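Local coordinates for odorant-binding protein 2a (Homo sapiens, PDB 4RUN) that binds and carries small hydrophobic volatile molecules in nasal mucus, with higher affinity for aldehydes and large fatty acids, at residues 17-22 against 29-34; 49-54 against 60-65; 111-116 against 126-131. The protein carries 2 engineered substitutions. All coordinates share one frame; numbering follows the deposited sequence.

Contact 1: residues 17-22 against 29-34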
loop_
_atom_site.group_PDB
_atom_site.type_symbol
_atom_site.label_atom_id
_atom_site.label_comp_id
_atom_site.label_asym_id
_atom_site.label_seq_id
_atom_site.Cartn_x
_atom_site.Cartn_y
_atom_site.Cartn_z
ATOM N N LYS A 17 -2.811 3.713 -6.374
ATOM C CA LYS A 17 -3.247 4.948 -7.030
ATOM C C LYS A 17 -2.858 6.191 -6.253
ATOM O O LYS A 17 -2.682 7.260 -6.817
ATOM C CB LYS A 17 -4.758 4.909 -7.200
ATOM C CG LYS A 17 -5.254 3.665 -7.920
ATOM C CD LYS A 17 -6.762 3.605 -7.931
ATOM C CE LYS A 17 -7.227 2.582 -8.940
ATOM N NZ LYS A 17 -8.703 2.412 -8.961
ATOM N N ALA A 18 -2.735 6.054 -4.946
ATOM C CA ALA A 18 -2.297 7.161 -4.126
ATOM C C ALA A 18 -1.641 6.596 -2.910
ATOM O O ALA A 18 -1.844 5.429 -2.579
ATOM C CB ALA A 18 -3.468 8.033 -3.728
ATOM N N MET A 19 -0.858 7.433 -2.246
ATOM C CA MET A 19 -0.023 7.015 -1.143
ATOM C C MET A 19 0.045 8.146 -0.104
ATOM O O MET A 19 -0.013 9.318 -0.470
ATOM C CB MET A 19 1.322 6.668 -1.732
ATOM C CG MET A 19 2.312 6.039 -0.790
ATOM S SD MET A 19 3.484 5.003 -1.710
ATOM C CE MET A 19 4.406 4.428 -0.272
ATOM N N VAL A 20 0.137 7.796 1.179
ATOM C CA VAL A 20 0.247 8.772 2.286
ATOM C C VAL A 20 1.127 8.145 3.332
ATOM O O VAL A 20 1.118 6.920 3.521
ATOM C CB VAL A 20 -1.119 9.193 2.905
ATOM C CG1 VAL A 20 -1.697 8.125 3.819
ATOM C CG2 VAL A 20 -1.015 10.506 3.669
ATOM N N VAL A 21 1.877 9.008 4.008
ATOM C CA VAL A 21 2.923 8.610 4.930
ATOM C C VAL A 21 2.914 9.535 6.145
ATOM O O VAL A 21 2.539 10.691 6.021
ATOM C CB VAL A 21 4.289 8.748 4.253
ATOM C CG1 VAL A 21 4.539 7.576 3.311
ATOM C CG2 VAL A 21 4.414 10.094 3.520
ATOM N N ASP A 22 3.333 9.055 7.315
ATOM C CA ASP A 22 3.408 9.948 8.464
ATOM C C ASP A 22 4.468 11.016 8.239
ATOM O O ASP A 22 5.315 10.901 7.353
ATOM C CB ASP A 22 3.594 9.179 9.785
ATOM C CG ASP A 22 4.855 8.353 9.835
ATOM O OD1 ASP A 22 5.932 8.845 9.442
ATOM O OD2 ASP A 22 4.786 7.209 10.339
ATOM N N ARG A 29 12.596 9.316 0.528
ATOM C CA ARG A 29 12.202 7.912 0.587
ATOM C C ARG A 29 10.937 7.565 -0.211
ATOM O O ARG A 29 10.607 6.394 -0.359
ATOM C CB ARG A 29 11.979 7.507 2.042
ATOM C CG ARG A 29 12.418 6.096 2.324
ATOM C CD ARG A 29 12.341 5.723 3.789
ATOM N NE ARG A 29 12.229 4.269 3.852
ATOM C CZ ARG A 29 13.252 3.429 3.780
ATOM N NH1 ARG A 29 14.500 3.879 3.694
ATOM N NH2 ARG A 29 13.022 2.122 3.819
ATOM N N ARG A 30 10.220 8.569 -0.711
ATOM C CA ARG A 30 8.958 8.328 -1.410
ATOM C C ARG A 30 9.096 7.687 -2.792
ATOM O O ARG A 30 9.881 8.157 -3.604
ATOM C CB ARG A 30 8.233 9.633 -1.639
ATOM C CG ARG A 30 7.924 10.390 -0.374
ATOM C CD ARG A 30 7.141 11.632 -0.676
ATOM N NE ARG A 30 6.770 12.308 0.556
ATOM C CZ ARG A 30 5.836 13.247 0.633
ATOM N NH1 ARG A 30 5.178 13.638 -0.461
ATOM N NH2 ARG A 30 5.563 13.785 1.805
ATOM N N PRO A 31 8.306 6.641 -3.074
ATOM C CA PRO A 31 8.194 6.083 -4.403
ATOM C C PRO A 31 7.814 7.121 -5.469
ATOM O O PRO A 31 6.830 7.825 -5.298
ATOM C CB PRO A 31 7.067 5.066 -4.250
ATOM C CG PRO A 31 7.098 4.669 -2.816
ATOM C CD PRO A 31 7.508 5.891 -2.093
ATOM N N ARG A 32 8.613 7.231 -6.529
ATOM C CA ARG A 32 8.302 8.092 -7.658
ATOM C C ARG A 32 7.375 7.349 -8.573
ATOM O O ARG A 32 6.459 7.929 -9.136
ATOM C CB ARG A 32 9.541 8.431 -8.484
ATOM C CG ARG A 32 10.534 9.364 -7.820
ATOM C CD ARG A 32 11.807 9.463 -8.655
ATOM N NE ARG A 32 11.533 9.644 -10.094
ATOM C CZ ARG A 32 11.985 8.868 -11.093
ATOM N NH1 ARG A 32 12.763 7.816 -10.868
ATOM N NH2 ARG A 32 11.655 9.147 -12.351
ATOM N N LYS A 33 7.668 6.069 -8.765
ATOM C CA LYS A 33 6.938 5.222 -9.684
ATOM C C LYS A 33 6.617 3.954 -8.946
ATOM O O LYS A 33 7.171 3.708 -7.902
ATOM C CB LYS A 33 7.781 4.915 -10.919
ATOM C CG LYS A 33 8.292 6.170 -11.619
ATOM C CD LYS A 33 9.193 5.861 -12.807
ATOM C CE LYS A 33 9.174 7.005 -13.808
ATOM N NZ LYS A 33 10.044 6.732 -14.982
ATOM N N VAL A 34 5.712 3.157 -9.490
ATOM C CA VAL A 34 5.296 1.918 -8.851
ATOM C C VAL A 34 4.633 0.990 -9.869
ATOM O O VAL A 34 3.880 1.439 -10.725
ATOM C CB VAL A 34 4.332 2.205 -7.677
ATOM C CG1 VAL A 34 3.001 2.739 -8.193
ATOM C CG2 VAL A 34 4.124 0.953 -6.835
#
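Met19 and Pro31 make the central touch here, the thioether end lying against CG and CD of the proline. CG of Met19 lies anti to its backbone N (chi1 -173°), and from there the chain runs on extended, which carries the sulfur and methyl across to the other segment. CE of Met19 comes to 3.7 Å from CG of Pro31, and its SD to 3.8 Å from that same ring carbon. The two side chains cross at about a right angle. Beside them, one methyl of Val21, CG2, stands 4.2 Å from NH2 of Arg30, reached because the arginine chain is extended from CG onward; the approach to the guanidinium is oblique. No hydrogen bond joins the segments. With an alanine here in place of Met19 the sulfur and methyl are gone, which would probably strip CG and CD of Pro31 of this apolar partner and open a gap between strand and loop. Phe143 also packs on Met19, Val21 and Arg30. This is the connection between the first two barrel strands of a lipocalin, packed against the strand face opposite the one that Ala18 and Val20 turn to helix 122-134, and so probably the inner one.

Contact 2: residues 49-54 against 60-65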
loop_
_atom_site.group_PDB
_atom_site.type_symbol
_atom_site.label_atom_id
_atom_site.label_comp_id
_atom_site.label_asym_id
_atom_site.label_seq_id
_atom_site.Cartn_x
_atom_site.Cartn_y
_atom_site.Cartn_z
ATOM N N ALA A 49 2.756 -10.646 -1.694
ATOM C CA ALA A 49 2.601 -9.530 -2.603
ATOM C C ALA A 49 3.948 -9.256 -3.248
ATOM O O ALA A 49 4.959 -9.206 -2.561
ATOM C CB ALA A 49 2.111 -8.304 -1.849
ATOM N N THR A 50 3.949 -9.060 -4.563
ATOM C CA THR A 50 5.173 -8.760 -5.315
ATOM C C THR A 50 4.973 -7.485 -6.118
ATOM O O THR A 50 3.941 -7.318 -6.754
ATOM C CB THR A 50 5.591 -9.915 -6.259
ATOM O OG1 THR A 50 4.483 -10.337 -7.063
ATOM C CG2 THR A 50 6.094 -11.087 -5.458
ATOM N N PHE A 51 5.941 -6.574 -6.055
ATOM C CA PHE A 51 5.876 -5.320 -6.804
ATOM C C PHE A 51 7.245 -4.653 -6.841
ATOM O O PHE A 51 8.177 -5.068 -6.152
ATOM C CB PHE A 51 4.871 -4.351 -6.182
ATOM C CG PHE A 51 5.178 -3.998 -4.764
ATOM C CD1 PHE A 51 4.716 -4.792 -3.728
ATOM C CD2 PHE A 51 5.928 -2.870 -4.457
ATOM C CE1 PHE A 51 4.998 -4.475 -2.413
ATOM C CE2 PHE A 51 6.217 -2.542 -3.140
ATOM C CZ PHE A 51 5.753 -3.350 -2.117
ATOM N N THR A 52 7.353 -3.618 -7.666
ATOM C CA THR A 52 8.564 -2.822 -7.758
ATOM C C THR A 52 8.195 -1.356 -7.702
ATOM O O THR A 52 7.054 -0.987 -7.978
ATOM C CB THR A 52 9.328 -3.111 -9.064
ATOM O OG1 THR A 52 8.567 -2.671 -10.194
ATOM C CG2 THR A 52 9.602 -4.591 -9.201
ATOM N N PHE A 53 9.154 -0.524 -7.331
ATOM C CA PHE A 53 8.949 0.916 -7.352
ATOM C C PHE A 53 10.276 1.634 -7.454
ATOM O O PHE A 53 11.316 1.060 -7.158
ATOM C CB PHE A 53 8.200 1.384 -6.113
ATOM C CG PHE A 53 8.932 1.157 -4.826
ATOM C CD1 PHE A 53 8.759 -0.021 -4.118
ATOM C CD2 PHE A 53 9.766 2.131 -4.307
ATOM C CE1 PHE A 53 9.415 -0.231 -2.926
ATOM C CE2 PHE A 53 10.436 1.919 -3.121
ATOM C CZ PHE A 53 10.257 0.736 -2.429
ATOM N N MET A 54 10.233 2.884 -7.899
ATOM C CA MET A 54 11.439 3.678 -8.042
ATOM C C MET A 54 11.537 4.651 -6.888
ATOM O O MET A 54 10.613 5.380 -6.602
ATOM C CB MET A 54 11.448 4.465 -9.356
ATOM C CG MET A 54 11.457 3.625 -10.626
ATOM S SD MET A 54 13.060 2.912 -10.955
ATOM C CE MET A 54 14.085 4.380 -11.034
ATOM N N ILE A 60 13.502 -0.628 -6.879
ATOM C CA ILE A 60 13.476 -1.488 -5.706
ATOM C C ILE A 60 12.408 -2.571 -5.835
ATOM O O ILE A 60 11.262 -2.303 -6.189
ATOM C CB ILE A 60 13.318 -0.661 -4.421
ATOM C CG1 ILE A 60 14.594 0.144 -4.176
ATOM C CG2 ILE A 60 13.068 -1.561 -3.218
ATOM C CD1 ILE A 60 14.383 1.406 -3.392
ATOM N N GLN A 61 12.824 -3.802 -5.560
ATOM C CA GLN A 61 12.001 -4.977 -5.708
ATOM C C GLN A 61 11.551 -5.443 -4.345
ATOM O O GLN A 61 12.358 -5.489 -3.420
ATOM C CB GLN A 61 12.877 -6.058 -6.325
ATOM C CG GLN A 61 12.132 -7.255 -6.867
ATOM C CD GLN A 61 12.639 -7.655 -8.236
ATOM O OE1 GLN A 61 13.846 -7.671 -8.484
ATOM N NE2 GLN A 61 11.716 -7.968 -9.139
ATOM N N LYS A 62 10.273 -5.795 -4.229
ATOM C CA LYS A 62 9.696 -6.244 -2.971
ATOM C C LYS A 62 8.917 -7.522 -3.205
ATOM O O LYS A 62 8.365 -7.746 -4.277
ATOM C CB LYS A 62 8.769 -5.180 -2.391
ATOM C CG LYS A 62 9.479 -3.954 -1.841
ATOM C CD LYS A 62 10.135 -4.232 -0.496
ATOM C CE LYS A 62 11.184 -3.181 -0.165
ATOM N NZ LYS A 62 11.921 -3.481 1.096
ATOM N N LYS A 63 8.896 -8.363 -2.184
ATOM C CA LYS A 63 8.205 -9.642 -2.220
ATOM C C LYS A 63 7.895 -9.947 -0.775
ATOM O O LYS A 63 8.778 -10.333 -0.014
ATOM C CB LYS A 63 9.087 -10.726 -2.836
ATOM C CG LYS A 63 8.463 -12.116 -2.909
ATOM C CD LYS A 63 9.309 -13.023 -3.789
ATOM C CE LYS A 63 8.753 -14.433 -3.847
ATOM N NZ LYS A 63 9.555 -15.332 -4.727
ATOM N N ILE A 64 6.641 -9.745 -0.395
ATOM C CA ILE A 64 6.284 -9.696 1.007
ATOM C C ILE A 64 5.360 -10.827 1.382
ATOM O O ILE A 64 4.258 -10.928 0.870
ATOM C CB ILE A 64 5.588 -8.377 1.351
ATOM C CG1 ILE A 64 6.514 -7.214 1.014
ATOM C CG2 ILE A 64 5.192 -8.355 2.828
ATOM C CD1 ILE A 64 5.898 -5.855 1.251
ATOM N N LEU A 65 5.829 -11.657 2.303
ATOM C CA LEU A 65 5.003 -12.658 2.926
ATOM C C LEU A 65 4.051 -11.968 3.900
ATOM O O LEU A 65 4.495 -11.283 4.827
ATOM C CB LEU A 65 5.897 -13.659 3.648
ATOM C CG LEU A 65 5.230 -14.789 4.426
ATOM C CD1 LEU A 65 4.205 -15.520 3.574
ATOM C CD2 LEU A 65 6.283 -15.745 4.964
#
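Phe51 and Lys62 stand side by side across the two strands, pointing the same way, and the lysine's CB lies over one face of the ring. CB of Lys62 is 3.8 Å from the centroid of the Phe51 ring and 21° off the normal, a CH-pi contact displaced toward the rim near CZ. What puts the ring there is the first torsion of Phe51: CG sits between the backbone N and the carbonyl carbon (chi1 59°), which folds the ring over toward the neighbouring strand. Its edge, at CE1 of Phe51, meets CD1 of Ile64 at 4.0 Å.

Phe53 repeats the scheme at the next hydrogen-bonded pair, two residues along, with CB of Ile60 over a face of the Phe53 ring, 4.1 Å from its centroid. CG2 of Ile60 reaches CZ of Phe53 at 3.7 Å, while CG of Lys62 comes to the ring edge. The lysine's aliphatic part thus touches both rings, and its chain, bent at chi2, leads NZ away to hydrogen-bond a citrate probably left from crystallisation.

The other face carries smaller contacts, of threonine methyls: CG2 of Thr50 lies 3.6 Å from CG of Lys63, the chains alongside each other, and Thr52 pairs likewise with Gln61. Six backbone bonds tie Ala49 to Ile64, Phe51 to Lys62 and Phe53 to Ile60, among them Lys62 N to Phe51 O at 2.9 Å. Thr50–Lys63 and Thr52–Gln61 are the non-hydrogen-bonded pairs between them. This is an antiparallel beta hairpin of the lipocalin barrel, with Ala49, Phe51, Phe53, Ile60, Lys62 and Ile64 on one face, probably the inner, and Thr50, Thr52, Gln61 and Lys63 on the other.

Contact 3: residues 111-116 against 126-131. Engineered in segment 111-116: Asn112 (natural residue Lys).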
loop_
_atom_site.group_PDB
_atom_site.type_symbol
_atom_site.label_atom_id
_atom_site.label_comp_id
_atom_site.label_asym_id
_atom_site.label_seq_id
_atom_site.Cartn_x
_atom_site.Cartn_y
_atom_site.Cartn_z
ATOM N N GLY A 111 -0.361 4.676 4.258
ATOM C CA GLY A 111 -1.626 4.318 3.647
ATOM C C GLY A 111 -1.515 4.300 2.142
ATOM O O GLY A 111 -0.829 5.119 1.560
ATOM N N ASN A 112 -2.190 3.355 1.504
ATOM C CA ASN A 112 -2.175 3.274 0.059
ATOM C C ASN A 112 -3.568 3.033 -0.471
ATOM O O ASN A 112 -4.286 2.159 0.015
ATOM C CB ASN A 112 -1.234 2.164 -0.395
ATOM C CG ASN A 112 0.166 2.341 0.149
ATOM O OD1 ASN A 112 0.894 3.222 -0.280
ATOM N ND2 ASN A 112 0.532 1.529 1.121
ATOM N N LEU A 113 -3.953 3.840 -1.447
ATOM C CA LEU A 113 -5.196 3.655 -2.149
ATOM C C LEU A 113 -4.948 2.619 -3.216
ATOM O O LEU A 113 -4.100 2.812 -4.089
ATOM C CB LEU A 113 -5.647 4.969 -2.779
ATOM C CG LEU A 113 -6.965 4.913 -3.546
ATOM C CD1 LEU A 113 -8.100 4.555 -2.610
ATOM C CD2 LEU A 113 -7.235 6.238 -4.222
ATOM N N VAL A 114 -5.707 1.535 -3.174
ATOM C CA VAL A 114 -5.501 0.425 -4.092
ATOM C C VAL A 114 -6.804 -0.032 -4.746
ATOM O O VAL A 114 -7.871 0.019 -4.135
ATOM C CB VAL A 114 -4.824 -0.760 -3.371
ATOM C CG1 VAL A 114 -3.433 -0.354 -2.940
ATOM C CG2 VAL A 114 -5.623 -1.212 -2.147
ATOM N N GLY A 115 -6.714 -0.473 -6.000
ATOM C CA GLY A 115 -7.882 -0.965 -6.709
ATOM C C GLY A 115 -7.546 -1.927 -7.819
ATOM O O GLY A 115 -6.400 -2.048 -8.239
ATOM N N ARG A 116 -8.560 -2.627 -8.286
ATOM C CA ARG A 116 -8.386 -3.582 -9.362
ATOM C C ARG A 116 -8.198 -2.866 -10.681
ATOM O O ARG A 116 -7.441 -3.297 -11.558
ATOM C CB ARG A 116 -9.616 -4.463 -9.436
ATOM C CG ARG A 116 -9.793 -5.313 -8.199
ATOM C CD ARG A 116 -8.753 -6.398 -8.178
ATOM N NE ARG A 116 -9.075 -7.424 -7.204
ATOM C CZ ARG A 116 -8.296 -8.468 -6.959
ATOM N NH1 ARG A 116 -8.660 -9.361 -6.052
ATOM N NH2 ARG A 116 -7.152 -8.612 -7.623
ATOM N N GLU A 126 -10.620 11.731 -3.044
ATOM C CA GLU A 126 -11.176 12.550 -1.988
ATOM C C GLU A 126 -11.619 11.743 -0.773
ATOM O O GLU A 126 -11.456 12.186 0.362
ATOM C CB GLU A 126 -12.392 13.286 -2.517
ATOM C CG GLU A 126 -12.427 14.726 -2.094
ATOM C CD GLU A 126 -11.402 15.533 -2.833
ATOM O OE1 GLU A 126 -11.549 15.645 -4.060
ATOM O OE2 GLU A 126 -10.471 16.041 -2.191
ATOM N N GLU A 127 -12.229 10.591 -1.017
ATOM C CA GLU A 127 -12.625 9.698 0.078
ATOM C C GLU A 127 -11.391 9.183 0.810
ATOM O O GLU A 127 -11.400 9.058 2.037
ATOM C CB GLU A 127 -13.436 8.510 -0.438
ATOM C CG GLU A 127 -14.806 8.882 -0.942
ATOM C CD GLU A 127 -15.644 9.549 0.123
ATOM O OE1 GLU A 127 -16.175 10.645 -0.172
ATOM O OE2 GLU A 127 -15.772 8.985 1.238
ATOM N N PHE A 128 -10.341 8.904 0.037
ATOM C CA PHE A 128 -9.059 8.517 0.577
ATOM C C PHE A 128 -8.505 9.583 1.505
ATOM O O PHE A 128 -8.080 9.285 2.606
ATOM C CB PHE A 128 -8.084 8.294 -0.556
ATOM C CG PHE A 128 -6.724 7.860 -0.103
ATOM C CD1 PHE A 128 -6.570 6.665 0.567
ATOM C CD2 PHE A 128 -5.598 8.627 -0.375
ATOM C CE1 PHE A 128 -5.323 6.237 0.966
ATOM C CE2 PHE A 128 -4.340 8.204 0.023
ATOM C CZ PHE A 128 -4.210 7.000 0.695
ATOM N N LYS A 129 -8.532 10.829 1.052
ATOM C CA LYS A 129 -8.075 11.957 1.852
ATOM C C LYS A 129 -8.875 12.058 3.146
ATOM O O LYS A 129 -8.299 12.153 4.222
ATOM C CB LYS A 129 -8.224 13.230 1.032
ATOM C CG LYS A 129 -7.894 14.527 1.734
ATOM C CD LYS A 129 -7.974 15.655 0.709
ATOM C CE LYS A 129 -8.335 16.993 1.330
ATOM N NZ LYS A 129 -8.851 17.947 0.304
ATOM N N LYS A 130 -10.199 12.060 3.030
ATOM C CA LYS A 130 -11.102 12.082 4.198
ATOM C C LYS A 130 -10.773 10.984 5.196
ATOM O O LYS A 130 -10.707 11.228 6.392
ATOM C CB LYS A 130 -12.561 11.897 3.760
ATOM C CG LYS A 130 -13.160 13.058 3.005
ATOM C CD LYS A 130 -14.376 12.579 2.220
ATOM C CE LYS A 130 -15.369 13.700 1.954
ATOM N NZ LYS A 130 -16.012 13.536 0.621
ATOM N N LEU A 131 -10.605 9.763 4.704
ATOM C CA LEU A 131 -10.323 8.633 5.580
ATOM C C LEU A 131 -8.933 8.784 6.208
ATOM O O LEU A 131 -8.721 8.517 7.391
ATOM C CB LEU A 131 -10.429 7.321 4.805
ATOM C CG LEU A 131 -9.997 6.037 5.537
ATOM C CD1 LEU A 131 -10.685 4.814 4.928
ATOM C CD2 LEU A 131 -8.478 5.857 5.551
#
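Phe128 of the helix lays its ring against the strand at Leu113, and the path along that side chain accounts for nearly all of the contact. CB leaves the helix pointing toward the strand, with CG anti to the backbone N (chi1 -179°), which carries the ring to the strand. CG of Phe128 is 4.1 Å from CB of Leu113. Next along, CD1 of Phe128 comes nearer to CB of Leu113, at 3.9 Å, and also has CD1 of Leu113 beside it. Leu113 CB stands over one face of the Phe128 ring, 14° off the normal, a CH-pi contact shifted toward the rim; the two side chains slide past each other in opposite directions.

Here the helix that follows the last long strand of a lipocalin lies on the outside of its barrel, and Phe128 is one of the residues that plug it onto the sheet. Around it, Ala18, Val96 and Ile142 supply neighbouring apolar surface.

Farther out, CE1 of Phe128 reaches the backbone, 3.7 Å from N of Leu113, and meets the carbonyl carbon of Asn112, an engineered residue whose CB points away from the helix. At the tip, CZ of Phe128 stands 4.0 Å from the carbonyl O of Gly111, which lies in the ring plane at its edge. Glycine puts no side chain between strand and ring at that point; a CB there would point toward the helix.

Away from the barrel the helix bears charge. Lys130 NZ donates a hydrogen bond of 3.0 Å, part of a salt bridge, to Glu127 OE1, approaching from above the carboxylate plane, and Lys129 NZ makes a longer salt bridge to Glu126 OE2, 3.5 Å.

Overall arrangement
Contacts 1 and 3 are buried and rest mainly on apolar packing, with an arginine end in contact 1 and strand backbone in contact 3, and no hydrogen bond crosses either; contact 2 is partly buried and is the one stitched by backbone bonds. All three reach one sheet. Contact 1 joins contact 2 where strands 33-41 and 47-55 are neighbours, and contact 3 where strands 12-21 and 106-115 are, with Ala18 also packing on Phe128. Contacts 2 and 3 do not touch: their centres lie about 20 Å apart on opposite sides of the chain's centre. Contact 2 probably turns its aromatic rings inward, whereas contact 3 seats a helix on the barrel's outer surface, and contact 1 packs the first strand against the loop leading into the second.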